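Local coordinates for 378aa long hypothetical citrate synthase (Sulfolobus tokodaii, PDB 1VGM), which is a putative member of the citrate synthase family, a largely helical protein that assembles as a dimer, at residues Glu46-Leu51 against Ser177-Thr182; Thr83-Pro88 against Leu142-Pro147; Lys241-Lys246 against Glu297-Asp302; Thr274-Phe279 against Lys288-Ala293. All coordinates share one frame; numbering follows the deposited sequence.

Interaction 1 of 4, residues Glu46-Leu51 against Ser177-Thr182; sequences EELIHL and SLILYT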
# COMPACT_ATOMS: atom_id res chain seq x y z
N GLU A 46 -17.11 -17.89 -9.90
CA GLU A 46 -17.63 -16.99 -10.93
C GLU A 46 -19.00 -16.41 -10.55
O GLU A 46 -19.29 -15.24 -10.82
CB GLU A 46 -17.74 -17.71 -12.28
CG GLU A 46 -16.40 -18.00 -12.94
CD GLU A 46 -15.91 -19.41 -12.70
OE1 GLU A 46 -16.12 -19.95 -11.58
OE2 GLU A 46 -15.31 -19.99 -13.63
N GLU A 47 -19.86 -17.22 -9.94
CA GLU A 47 -21.15 -16.72 -9.49
C GLU A 47 -21.00 -15.75 -8.33
O GLU A 47 -21.71 -14.75 -8.25
CB GLU A 47 -22.06 -17.88 -9.12
CG GLU A 47 -22.53 -18.66 -10.34
CD GLU A 47 -23.21 -19.97 -9.98
OE1 GLU A 47 -24.46 -20.06 -10.08
OE2 GLU A 47 -22.50 -20.91 -9.60
N LEU A 48 -20.06 -16.04 -7.43
CA LEU A 48 -19.74 -15.12 -6.33
C LEU A 48 -19.11 -13.81 -6.79
O LEU A 48 -19.42 -12.75 -6.26
CB LEU A 48 -18.81 -15.80 -5.32
CG LEU A 48 -18.40 -14.91 -4.14
CD1 LEU A 48 -19.64 -14.33 -3.44
CD2 LEU A 48 -17.57 -15.72 -3.14
N ILE A 49 -18.23 -13.88 -7.78
CA ILE A 49 -17.73 -12.67 -8.42
C ILE A 49 -18.89 -11.77 -8.81
O ILE A 49 -18.89 -10.58 -8.49
CB ILE A 49 -16.90 -12.99 -9.69
CG1 ILE A 49 -15.60 -13.69 -9.31
CG2 ILE A 49 -16.59 -11.70 -10.44
CD1 ILE A 49 -14.83 -14.22 -10.52
N HIS A 50 -19.88 -12.33 -9.51
CA HIS A 50 -21.00 -11.52 -10.00
C HIS A 50 -21.85 -11.03 -8.84
O HIS A 50 -22.36 -9.91 -8.84
CB HIS A 50 -21.86 -12.33 -10.98
CG HIS A 50 -22.96 -11.54 -11.62
ND1 HIS A 50 -24.15 -11.26 -10.99
CD2 HIS A 50 -23.04 -10.96 -12.84
CE1 HIS A 50 -24.92 -10.55 -11.80
NE2 HIS A 50 -24.26 -10.35 -12.93
N LEU A 51 -22.02 -11.89 -7.83
CA LEU A 51 -22.79 -11.52 -6.65
C LEU A 51 -22.13 -10.32 -5.95
O LEU A 51 -22.79 -9.30 -5.69
CB LEU A 51 -22.88 -12.71 -5.69
CG LEU A 51 -23.60 -12.56 -4.35
CD1 LEU A 51 -25.06 -12.17 -4.57
CD2 LEU A 51 -23.50 -13.88 -3.58
N SER A 177 -12.30 -22.95 -1.93
CA SER A 177 -11.32 -22.09 -1.27
C SER A 177 -11.44 -20.62 -1.68
O SER A 177 -11.36 -19.73 -0.83
CB SER A 177 -9.91 -22.58 -1.56
OG SER A 177 -9.71 -23.88 -1.02
N LEU A 178 -11.63 -20.37 -2.97
CA LEU A 178 -11.75 -19.01 -3.47
C LEU A 178 -12.99 -18.34 -2.88
O LEU A 178 -12.97 -17.16 -2.53
CB LEU A 178 -11.84 -19.02 -5.01
CG LEU A 178 -10.53 -19.41 -5.70
CD1 LEU A 178 -10.78 -19.70 -7.16
CD2 LEU A 178 -9.52 -18.28 -5.53
N ILE A 179 -14.08 -19.10 -2.76
CA ILE A 179 -15.29 -18.60 -2.13
C ILE A 179 -15.06 -18.32 -0.65
O ILE A 179 -15.48 -17.29 -0.12
CB ILE A 179 -16.47 -19.60 -2.30
CG1 ILE A 179 -16.87 -19.70 -3.78
CG2 ILE A 179 -17.68 -19.15 -1.48
CD1 ILE A 179 -17.96 -20.70 -4.06
N LEU A 180 -14.39 -19.26 0.02
CA LEU A 180 -14.31 -19.24 1.49
C LEU A 180 -13.54 -18.03 2.03
O LEU A 180 -13.88 -17.51 3.09
CB LEU A 180 -13.63 -20.53 1.98
CG LEU A 180 -14.52 -21.78 2.04
CD1 LEU A 180 -13.65 -23.05 2.14
CD2 LEU A 180 -15.46 -21.68 3.23
N TYR A 181 -12.52 -17.59 1.31
CA TYR A 181 -11.64 -16.52 1.77
C TYR A 181 -11.96 -15.17 1.10
O TYR A 181 -11.21 -14.20 1.25
CB TYR A 181 -10.18 -16.90 1.49
CG TYR A 181 -9.46 -17.65 2.60
CD1 TYR A 181 -8.54 -18.65 2.29
CD2 TYR A 181 -9.60 -17.27 3.93
CE1 TYR A 181 -7.76 -19.25 3.28
CE2 TYR A 181 -8.83 -17.87 4.94
CZ TYR A 181 -7.90 -18.86 4.60
OH TYR A 181 -7.10 -19.42 5.57
N THR A 182 -13.06 -15.10 0.35
CA THR A 182 -13.36 -13.92 -0.45
C THR A 182 -13.47 -12.61 0.34
O THR A 182 -12.93 -11.59 -0.09
CB THR A 182 -14.66 -14.13 -1.26
OG1 THR A 182 -14.35 -14.89 -2.44
CG2 THR A 182 -15.31 -12.79 -1.66

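Interaction 2 of 4, residues Thr83-Pro88 against Leu142-Pro147; sequences TIFSMP and LKPKIP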
# COMPACT_ATOMS: atom_id res chain seq x y z
N THR A 83 10.22 -9.72 -14.76
CA THR A 83 10.62 -9.32 -13.42
C THR A 83 10.44 -10.44 -12.39
O THR A 83 11.33 -10.69 -11.58
CB THR A 83 9.83 -8.09 -12.97
OG1 THR A 83 10.18 -6.98 -13.79
CG2 THR A 83 10.12 -7.77 -11.50
N ILE A 84 9.29 -11.10 -12.42
CA ILE A 84 9.02 -12.22 -11.51
C ILE A 84 10.12 -13.28 -11.61
O ILE A 84 10.65 -13.75 -10.60
CB ILE A 84 7.64 -12.87 -11.85
CG1 ILE A 84 6.52 -12.10 -11.16
CG2 ILE A 84 7.62 -14.33 -11.42
CD1 ILE A 84 5.13 -12.62 -11.52
N PHE A 85 10.46 -13.64 -12.84
CA PHE A 85 11.39 -14.73 -13.06
C PHE A 85 12.85 -14.32 -12.88
O PHE A 85 13.74 -15.17 -12.92
CB PHE A 85 11.16 -15.32 -14.45
CG PHE A 85 10.01 -16.28 -14.49
CD1 PHE A 85 10.22 -17.64 -14.27
CD2 PHE A 85 8.71 -15.81 -14.64
CE1 PHE A 85 9.15 -18.52 -14.21
CE2 PHE A 85 7.63 -16.69 -14.58
CZ PHE A 85 7.85 -18.05 -14.36
N SER A 86 13.10 -13.03 -12.67
CA SER A 86 14.47 -12.57 -12.50
C SER A 86 14.82 -12.42 -11.03
O SER A 86 15.98 -12.20 -10.68
CB SER A 86 14.68 -11.23 -13.20
OG SER A 86 14.08 -10.18 -12.46
N MET A 87 13.83 -12.54 -10.15
CA MET A 87 14.07 -12.37 -8.73
C MET A 87 14.57 -13.67 -8.11
O MET A 87 14.35 -14.75 -8.65
CB MET A 87 12.80 -11.91 -8.03
CG MET A 87 12.70 -10.40 -7.95
SD MET A 87 11.29 -9.87 -7.01
CE MET A 87 10.05 -9.85 -8.27
N PRO A 88 15.27 -13.57 -6.97
CA PRO A 88 15.76 -14.77 -6.30
C PRO A 88 14.61 -15.73 -6.03
O PRO A 88 13.48 -15.30 -5.77
CB PRO A 88 16.38 -14.22 -5.01
CG PRO A 88 16.80 -12.83 -5.37
CD PRO A 88 15.72 -12.33 -6.30
N LEU A 142 10.60 -23.32 -12.55
CA LEU A 142 9.86 -23.85 -13.69
C LEU A 142 9.69 -22.75 -14.75
O LEU A 142 10.00 -21.59 -14.51
CB LEU A 142 8.50 -24.36 -13.22
CG LEU A 142 8.39 -25.81 -12.73
CD1 LEU A 142 9.71 -26.31 -12.18
CD2 LEU A 142 7.31 -25.89 -11.66
N LYS A 143 9.20 -23.12 -15.92
CA LYS A 143 8.97 -22.12 -16.96
C LYS A 143 7.64 -21.39 -16.77
O LYS A 143 6.69 -21.94 -16.20
CB LYS A 143 9.03 -22.78 -18.35
CG LYS A 143 7.69 -22.93 -19.03
CD LYS A 143 7.15 -24.31 -18.83
CE LYS A 143 6.81 -24.97 -20.15
NZ LYS A 143 6.30 -26.35 -19.91
N PRO A 144 7.56 -20.14 -17.25
CA PRO A 144 6.29 -19.42 -17.16
C PRO A 144 5.19 -20.13 -17.94
O PRO A 144 5.45 -20.78 -18.96
CB PRO A 144 6.62 -18.05 -17.75
CG PRO A 144 7.80 -18.28 -18.61
CD PRO A 144 8.60 -19.35 -17.92
N LYS A 145 3.96 -20.01 -17.45
CA LYS A 145 2.81 -20.50 -18.19
C LYS A 145 1.58 -19.65 -17.92
O LYS A 145 1.17 -19.48 -16.76
CB LYS A 145 2.53 -21.96 -17.81
CG LYS A 145 1.35 -22.56 -18.55
CD LYS A 145 1.13 -24.00 -18.15
CE LYS A 145 2.07 -24.93 -18.93
NZ LYS A 145 3.46 -24.93 -18.38
N ILE A 146 1.00 -19.09 -18.98
CA ILE A 146 -0.20 -18.28 -18.84
C ILE A 146 -1.44 -19.16 -18.78
O ILE A 146 -1.58 -20.11 -19.55
CB ILE A 146 -0.34 -17.29 -20.02
CG1 ILE A 146 0.98 -16.51 -20.21
CG2 ILE A 146 -1.48 -16.31 -19.76
CD1 ILE A 146 1.41 -15.70 -18.99
N PRO A 147 -2.36 -18.87 -17.85
CA PRO A 147 -3.62 -19.63 -17.79
C PRO A 147 -4.42 -19.56 -19.09
O PRO A 147 -4.40 -18.55 -19.80
CB PRO A 147 -4.36 -18.99 -16.62
CG PRO A 147 -3.29 -18.42 -15.76
CD PRO A 147 -2.25 -17.92 -16.73

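Interaction 3 of 4, residues Lys241-Lys246 against Glu297-Asp302; sequences KWFEEK and EKLGVD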
# COMPACT_ATOMS: atom_id res chain seq x y z
N LYS A 241 1.30 -35.62 23.27
CA LYS A 241 2.56 -35.15 23.84
C LYS A 241 2.84 -33.69 23.45
O LYS A 241 3.18 -32.88 24.31
CB LYS A 241 3.70 -36.05 23.35
CG LYS A 241 5.09 -35.60 23.75
CD LYS A 241 6.15 -36.52 23.15
CE LYS A 241 7.50 -36.33 23.83
NZ LYS A 241 8.41 -37.50 23.58
N TRP A 242 2.68 -33.38 22.17
CA TRP A 242 2.98 -32.05 21.64
C TRP A 242 2.07 -30.99 22.26
O TRP A 242 2.53 -29.93 22.69
CB TRP A 242 2.80 -32.04 20.11
CG TRP A 242 3.12 -30.74 19.46
CD1 TRP A 242 4.32 -30.36 18.92
CD2 TRP A 242 2.22 -29.64 19.23
NE1 TRP A 242 4.22 -29.10 18.37
CE2 TRP A 242 2.94 -28.64 18.55
CE3 TRP A 242 0.87 -29.42 19.52
CZ2 TRP A 242 2.36 -27.43 18.15
CZ3 TRP A 242 0.28 -28.21 19.12
CH2 TRP A 242 1.03 -27.23 18.45
N PHE A 243 0.78 -31.29 22.31
CA PHE A 243 -0.20 -30.36 22.86
C PHE A 243 0.11 -30.01 24.31
O PHE A 243 0.06 -28.84 24.69
CB PHE A 243 -1.60 -30.99 22.76
CG PHE A 243 -2.71 -30.03 23.07
CD1 PHE A 243 -3.15 -29.85 24.38
CD2 PHE A 243 -3.34 -29.33 22.05
CE1 PHE A 243 -4.19 -28.96 24.66
CE2 PHE A 243 -4.38 -28.44 22.32
CZ PHE A 243 -4.81 -28.26 23.63
N GLU A 244 0.41 -31.02 25.12
CA GLU A 244 0.67 -30.78 26.54
C GLU A 244 1.95 -29.95 26.69
O GLU A 244 2.01 -29.03 27.51
CB GLU A 244 0.81 -32.11 27.29
CG GLU A 244 1.23 -31.97 28.76
CD GLU A 244 0.14 -31.37 29.64
OE1 GLU A 244 0.46 -30.88 30.75
OE2 GLU A 244 -1.03 -31.39 29.23
N GLU A 245 2.95 -30.27 25.89
CA GLU A 245 4.25 -29.61 26.00
C GLU A 245 4.20 -28.16 25.52
O GLU A 245 4.58 -27.24 26.24
CB GLU A 245 5.29 -30.39 25.19
CG GLU A 245 6.69 -29.79 25.23
CD GLU A 245 7.66 -30.51 24.31
OE1 GLU A 245 8.55 -29.85 23.74
OE2 GLU A 245 7.54 -31.74 24.16
N LYS A 246 3.72 -27.95 24.30
CA LYS A 246 3.78 -26.63 23.69
C LYS A 246 2.67 -25.72 24.18
O LYS A 246 2.89 -24.54 24.44
CB LYS A 246 3.73 -26.74 22.17
CG LYS A 246 4.96 -27.39 21.56
CD LYS A 246 6.20 -26.55 21.81
CE LYS A 246 7.27 -26.78 20.74
NZ LYS A 246 8.06 -28.02 20.96
N GLU A 297 -7.60 -30.68 17.21
CA GLU A 297 -8.87 -29.97 17.30
C GLU A 297 -9.64 -30.41 18.54
O GLU A 297 -10.17 -29.57 19.27
CB GLU A 297 -9.73 -30.21 16.05
CG GLU A 297 -11.08 -29.50 16.10
CD GLU A 297 -12.06 -30.05 15.09
OE1 GLU A 297 -11.62 -30.64 14.09
OE2 GLU A 297 -13.28 -29.88 15.30
N LYS A 298 -9.69 -31.72 18.78
CA LYS A 298 -10.35 -32.25 19.97
C LYS A 298 -9.74 -31.74 21.28
O LYS A 298 -10.44 -31.22 22.15
CB LYS A 298 -10.33 -33.78 19.95
CG LYS A 298 -11.19 -34.43 21.03
CD LYS A 298 -12.64 -33.96 20.95
CE LYS A 298 -13.28 -34.29 19.60
NZ LYS A 298 -14.12 -35.53 19.64
N LEU A 299 -8.42 -31.88 21.42
CA LEU A 299 -7.74 -31.37 22.60
C LEU A 299 -7.97 -29.87 22.72
O LEU A 299 -8.25 -29.36 23.82
CB LEU A 299 -6.24 -31.66 22.52
CG LEU A 299 -5.93 -33.16 22.38
CD1 LEU A 299 -4.45 -33.35 22.06
CD2 LEU A 299 -6.32 -33.89 23.66
N GLY A 300 -7.88 -29.18 21.59
CA GLY A 300 -8.11 -27.74 21.54
C GLY A 300 -9.47 -27.32 22.06
O GLY A 300 -9.58 -26.42 22.89
N VAL A 301 -10.52 -27.97 21.57
CA VAL A 301 -11.87 -27.69 22.04
C VAL A 301 -12.03 -28.01 23.53
O VAL A 301 -12.50 -27.17 24.29
CB VAL A 301 -12.93 -28.49 21.22
CG1 VAL A 301 -14.32 -28.29 21.82
CG2 VAL A 301 -12.93 -28.03 19.77
N ASP A 302 -11.62 -29.21 23.94
CA ASP A 302 -11.67 -29.57 25.36
C ASP A 302 -11.03 -28.50 26.24
O ASP A 302 -11.50 -28.22 27.35
CB ASP A 302 -10.95 -30.90 25.61
CG ASP A 302 -11.65 -32.09 24.98
OD1 ASP A 302 -12.83 -31.95 24.60
OD2 ASP A 302 -11.02 -33.16 24.86

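Interaction 4 of 4, residues Thr274-Phe279 against Lys288-Ala293; sequences TLAKSF and KYYEIA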
# COMPACT_ATOMS: atom_id res chain seq x y z
N THR A 274 -14.23 -30.42 5.92
CA THR A 274 -14.90 -31.41 5.08
C THR A 274 -14.14 -31.60 3.77
O THR A 274 -14.04 -32.72 3.26
CB THR A 274 -16.36 -30.99 4.78
OG1 THR A 274 -16.37 -29.82 3.96
CG2 THR A 274 -17.09 -30.69 6.04
N LEU A 275 -13.61 -30.52 3.21
CA LEU A 275 -12.69 -30.64 2.09
C LEU A 275 -11.48 -31.48 2.43
O LEU A 275 -11.15 -32.43 1.73
CB LEU A 275 -12.24 -29.25 1.63
CG LEU A 275 -13.33 -28.37 1.03
CD1 LEU A 275 -12.76 -27.00 0.74
CD2 LEU A 275 -13.90 -29.04 -0.23
N ALA A 276 -10.80 -31.13 3.52
CA ALA A 276 -9.65 -31.91 3.97
C ALA A 276 -10.04 -33.37 4.14
O ALA A 276 -9.36 -34.26 3.64
CB ALA A 276 -9.13 -31.35 5.30
N LYS A 277 -11.14 -33.61 4.84
CA LYS A 277 -11.62 -34.96 5.08
C LYS A 277 -11.70 -35.78 3.80
O LYS A 277 -11.34 -36.95 3.78
CB LYS A 277 -12.99 -34.93 5.74
CG LYS A 277 -13.49 -36.30 6.21
CD LYS A 277 -14.72 -36.18 7.10
CE LYS A 277 -15.59 -37.43 7.05
NZ LYS A 277 -16.70 -37.37 8.05
N SER A 278 -12.17 -35.17 2.72
CA SER A 278 -12.42 -35.92 1.50
C SER A 278 -11.11 -36.30 0.85
O SER A 278 -10.95 -37.41 0.35
CB SER A 278 -13.25 -35.09 0.52
OG SER A 278 -13.12 -35.60 -0.79
N PHE A 279 -10.17 -35.37 0.85
CA PHE A 279 -8.86 -35.61 0.28
C PHE A 279 -8.17 -36.71 1.08
O PHE A 279 -7.47 -37.55 0.51
CB PHE A 279 -8.02 -34.33 0.32
CG PHE A 279 -8.28 -33.40 -0.82
CD1 PHE A 279 -8.69 -32.09 -0.58
CD2 PHE A 279 -8.10 -33.81 -2.14
CE1 PHE A 279 -8.91 -31.20 -1.64
CE2 PHE A 279 -8.31 -32.93 -3.20
CZ PHE A 279 -8.72 -31.62 -2.95
N LYS A 288 -2.53 -38.31 6.93
CA LYS A 288 -1.59 -38.16 8.04
C LYS A 288 -1.85 -36.84 8.76
O LYS A 288 -2.02 -36.82 9.97
CB LYS A 288 -0.15 -38.21 7.53
CG LYS A 288 0.90 -38.10 8.63
CD LYS A 288 2.28 -38.58 8.15
CE LYS A 288 3.06 -37.48 7.43
NZ LYS A 288 3.51 -36.40 8.36
N TYR A 289 -1.88 -35.75 8.00
CA TYR A 289 -1.98 -34.44 8.62
C TYR A 289 -3.39 -34.17 9.09
O TYR A 289 -3.61 -33.56 10.14
CB TYR A 289 -1.51 -33.36 7.65
CG TYR A 289 -0.02 -33.39 7.43
CD1 TYR A 289 0.51 -33.45 6.14
CD2 TYR A 289 0.86 -33.40 8.52
CE1 TYR A 289 1.88 -33.53 5.94
CE2 TYR A 289 2.23 -33.48 8.33
CZ TYR A 289 2.73 -33.55 7.04
OH TYR A 289 4.09 -33.64 6.85
N TYR A 290 -4.37 -34.66 8.33
CA TYR A 290 -5.76 -34.54 8.73
C TYR A 290 -5.97 -35.16 10.11
O TYR A 290 -6.59 -34.55 10.98
CB TYR A 290 -6.67 -35.24 7.72
CG TYR A 290 -8.14 -35.10 8.05
CD1 TYR A 290 -8.76 -33.86 8.02
CD2 TYR A 290 -8.90 -36.22 8.40
CE1 TYR A 290 -10.11 -33.73 8.34
CE2 TYR A 290 -10.25 -36.09 8.73
CZ TYR A 290 -10.84 -34.84 8.69
OH TYR A 290 -12.17 -34.70 9.03
N GLU A 291 -5.45 -36.36 10.31
CA GLU A 291 -5.72 -37.09 11.54
C GLU A 291 -5.04 -36.41 12.73
O GLU A 291 -5.61 -36.32 13.82
CB GLU A 291 -5.25 -38.53 11.42
CG GLU A 291 -6.14 -39.41 10.57
CD GLU A 291 -5.75 -40.88 10.64
OE1 GLU A 291 -4.55 -41.17 10.84
OE2 GLU A 291 -6.64 -41.74 10.48
N ILE A 292 -3.82 -35.94 12.51
CA ILE A 292 -3.14 -35.08 13.46
C ILE A 292 -4.00 -33.85 13.79
O ILE A 292 -4.27 -33.58 14.96
CB ILE A 292 -1.77 -34.62 12.91
CG1 ILE A 292 -0.80 -35.80 12.94
CG2 ILE A 292 -1.21 -33.48 13.74
CD1 ILE A 292 0.48 -35.55 12.17
N ALA A 293 -4.44 -33.13 12.76
CA ALA A 293 -5.28 -31.95 12.95
C ALA A 293 -6.57 -32.24 13.71
O ALA A 293 -6.98 -31.44 14.56
CB ALA A 293 -5.60 -31.32 11.59

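Interaction 1 of 4, residues Glu46-Leu51 against Ser177-Thr182
A single methyl group of Leu-48 carries this contact, its CD2 settling in the notch between Ile-179 and Thr-182. Leu-48 CD2 lies 3.8 Å from Ile-179 CG2 and equally far from Ile-179 CA, so it rests on both a branch and the backbone of the isoleucine. With Thr-182 the approach is tip to tip: Leu-48 CD2 comes to 3.4 Å from Thr-182 OG1, with Thr-182 CB a little farther at 3.8 Å. Leu-48 has its CG anti to the backbone N (chi1 179°), which sends the branched end across toward helix 168-180, whose Ile-179 CA is 7.0 Å from Leu-48 CA.

Thr-182 is held by its own hydroxyl, which donates a 2.7 Å hydrogen bond from OG1 to Leu-178 O, bent to 145° at the carbonyl oxygen. The helix ends at this point, with Tyr-181 the first residue to leave helical angles, and the bond ties Thr-182 back onto the last turn. The threonine oxygen is therefore satisfied although an apolar methyl presses on it in the buried interior.

Leu-178 O takes a second hydrogen bond from Ser-338 OG of helix 331-353, and Thr-182 packs on Ser-338 and Leu-341 of that helix. Glu-47 reaches Arg-378 of the second subunit in a salt bridge. The contact joins helices 45-54 and 168-180, with Glu-46 meeting helix 60-71 and Leu-180 meeting helix 267-280.

Interaction 2 of 4, residues Thr83-Pro88 against Leu142-Pro147
The Phe-85 ring lies with one face on Pro-144 and meets the Leu-142 carbonyl at its edge. Over that face stands Pro-144 CD, 4.1 Å from the ring centroid and 25° off the normal, a CH-pi contact displaced toward the rim. The rest of the proline follows the same end of the ring: Pro-144 CA is 3.5 Å from Phe-85 CZ and Pro-144 CB 3.6 Å from Phe-85 CE2. Near the ring plane, Leu-142 O approaches Phe-85 CE1 at 3.2 Å, a position where the ring's weakly positive C-H edge probably attracts the oxygen.

In Phe-85 the CG stands opposite the carbonyl carbon (chi1 -81°), which carries the ring out to Pro-144. The residue sits at the second position of a type I turn from Ile-84 to Met-87. Next to it, Thr-83 O is gripped twice by Ser-86, through the backbone N at 3.1 Å and through OG at 2.9 Å, both from one face of the carbonyl plane. These two hydrogen bonds to one acceptor probably help fix the turn that bears the ring.

The contact is at the surface, with Pro-144 and Leu-142 exposed. Asn-134 of helix 117-139 touches both Phe-85 and Pro-144 and accepts a hydrogen bond from Lys-145 N. Thr-83 packs on helix 93-108. The loop between helices 117-139 and 153-162 thus packs on a turn whose Thr-83 and Ser-86 also hydrogen-bond the second subunit.

Interaction 3 of 4, residues Lys241-Lys246 against Glu297-Asp302
Phe-243 lays one ring face on Leu-299 CB, its far end reaching the backbone beyond, and so joins helix 239-249 to helix 284-304 in a plain helix-helix packing of a largely helical protein of the citrate synthase family. Phe-243, Leu-299 and Gly-300 supply the whole contact.

The phenylalanine has the largest share. Its first torsion is close to fully extended (chi1 -170°), which swings the ring out toward the partner helix. Leu-299 CB sits almost exactly over the centre of one face of the Phe-243 ring, 3.6 Å from the centroid and only 7° off the normal, a CH-pi contact with hardly any offset. The two side chains slide past each other in opposite directions: the ring reaches on to the backbone of the other helix, while the leucine branch returns along the phenylalanine stem and brings Leu-299 CD1 to 3.8 Å from Phe-243 CB. In Leu-299 the CG stands beside its backbone N (chi1 -58°), which, with an extended chi2, leads CD1 back in this way.

The far end of the ring reaches the main chain at Gly-300, which it meets obliquely. The nearest pair of CA atoms, those of Phe-243 and Leu-299, are 7.6 Å apart. The ring also touches Leu-254 and Thr-303, and Leu-299 touches Asp-240. Leu-299 O, close to the ring's CZ, accepts a hydrogen bond from Thr-303 OG1.

At the outer end of the ring, Phe-243 CZ lies 3.6 Å from Leu-299 O, while Phe-243 CE2 lies 3.7 Å from Gly-300 N.

Interaction 4 of 4, residues Thr274-Phe279 against Lys288-Ala293
Tyr-290 spans the gap between two successive helices and sets one face of its ring against Lys-277, with Ala-276 beside it. A fully extended first torsion (chi1 -178°) points the phenol across to helix 267-280 and takes its hydroxyl past the backbone of Lys-277. Over the face of the Tyr-290 ring stands Lys-277 CA, 3.9 Å from the centroid and 20° off the normal, a CH-pi contact made by the main-chain carbon and shifted toward the rim.

The lysine then runs over the phenol's outer end. It is stretched out from its first torsion (chi1 -172°) onward, and the methylenes file past the hydroxyl: Tyr-290 OH is 3.4 Å from Lys-277 CB and 3.5 Å from Lys-277 CG, with CD equally close. The ammonium end leads away from the contact. Ala-276 CB touches the ring nearer its root, 3.7 Å from Tyr-290 CD1. The small residue is consistent with the close approach of the helices, the CA atoms of Ala-276 and Tyr-290 being 6.7 Å apart.

Tyr-290 OH also has a weak hydrogen bond with Lys-273 NZ, one turn back along helix 267-280. This packing closes a helical hairpin of helices 267-280 and 284-304. Leu-275 and Ala-293 lean on helix 314-323, Tyr-289 and Ile-292 on helix 222-233, and Leu-275 and Phe-279 also touch helix 168-180.

In the fold
From the N terminus, residues 46-51 open the long loop that interaction 1 closes at 177-182, linking an early helix to the end of helix 168-180. Interaction 2 is nested inside it, joining 83-88 to 142-147 at the surface, its centre about 26 Å from that of interaction 1. The chain then begins a second, separate loop at 241-246, closed by interaction 3 at 297-302. Within that loop lies interaction 4, the short hairpin of 274-279 and 288-293; both contacts use helix 284-304, and their centres are about 17 Å apart. The two nested pairs follow in series without crossing. They meet where Leu-180 packs on Leu-275, between interactions 1 and 4.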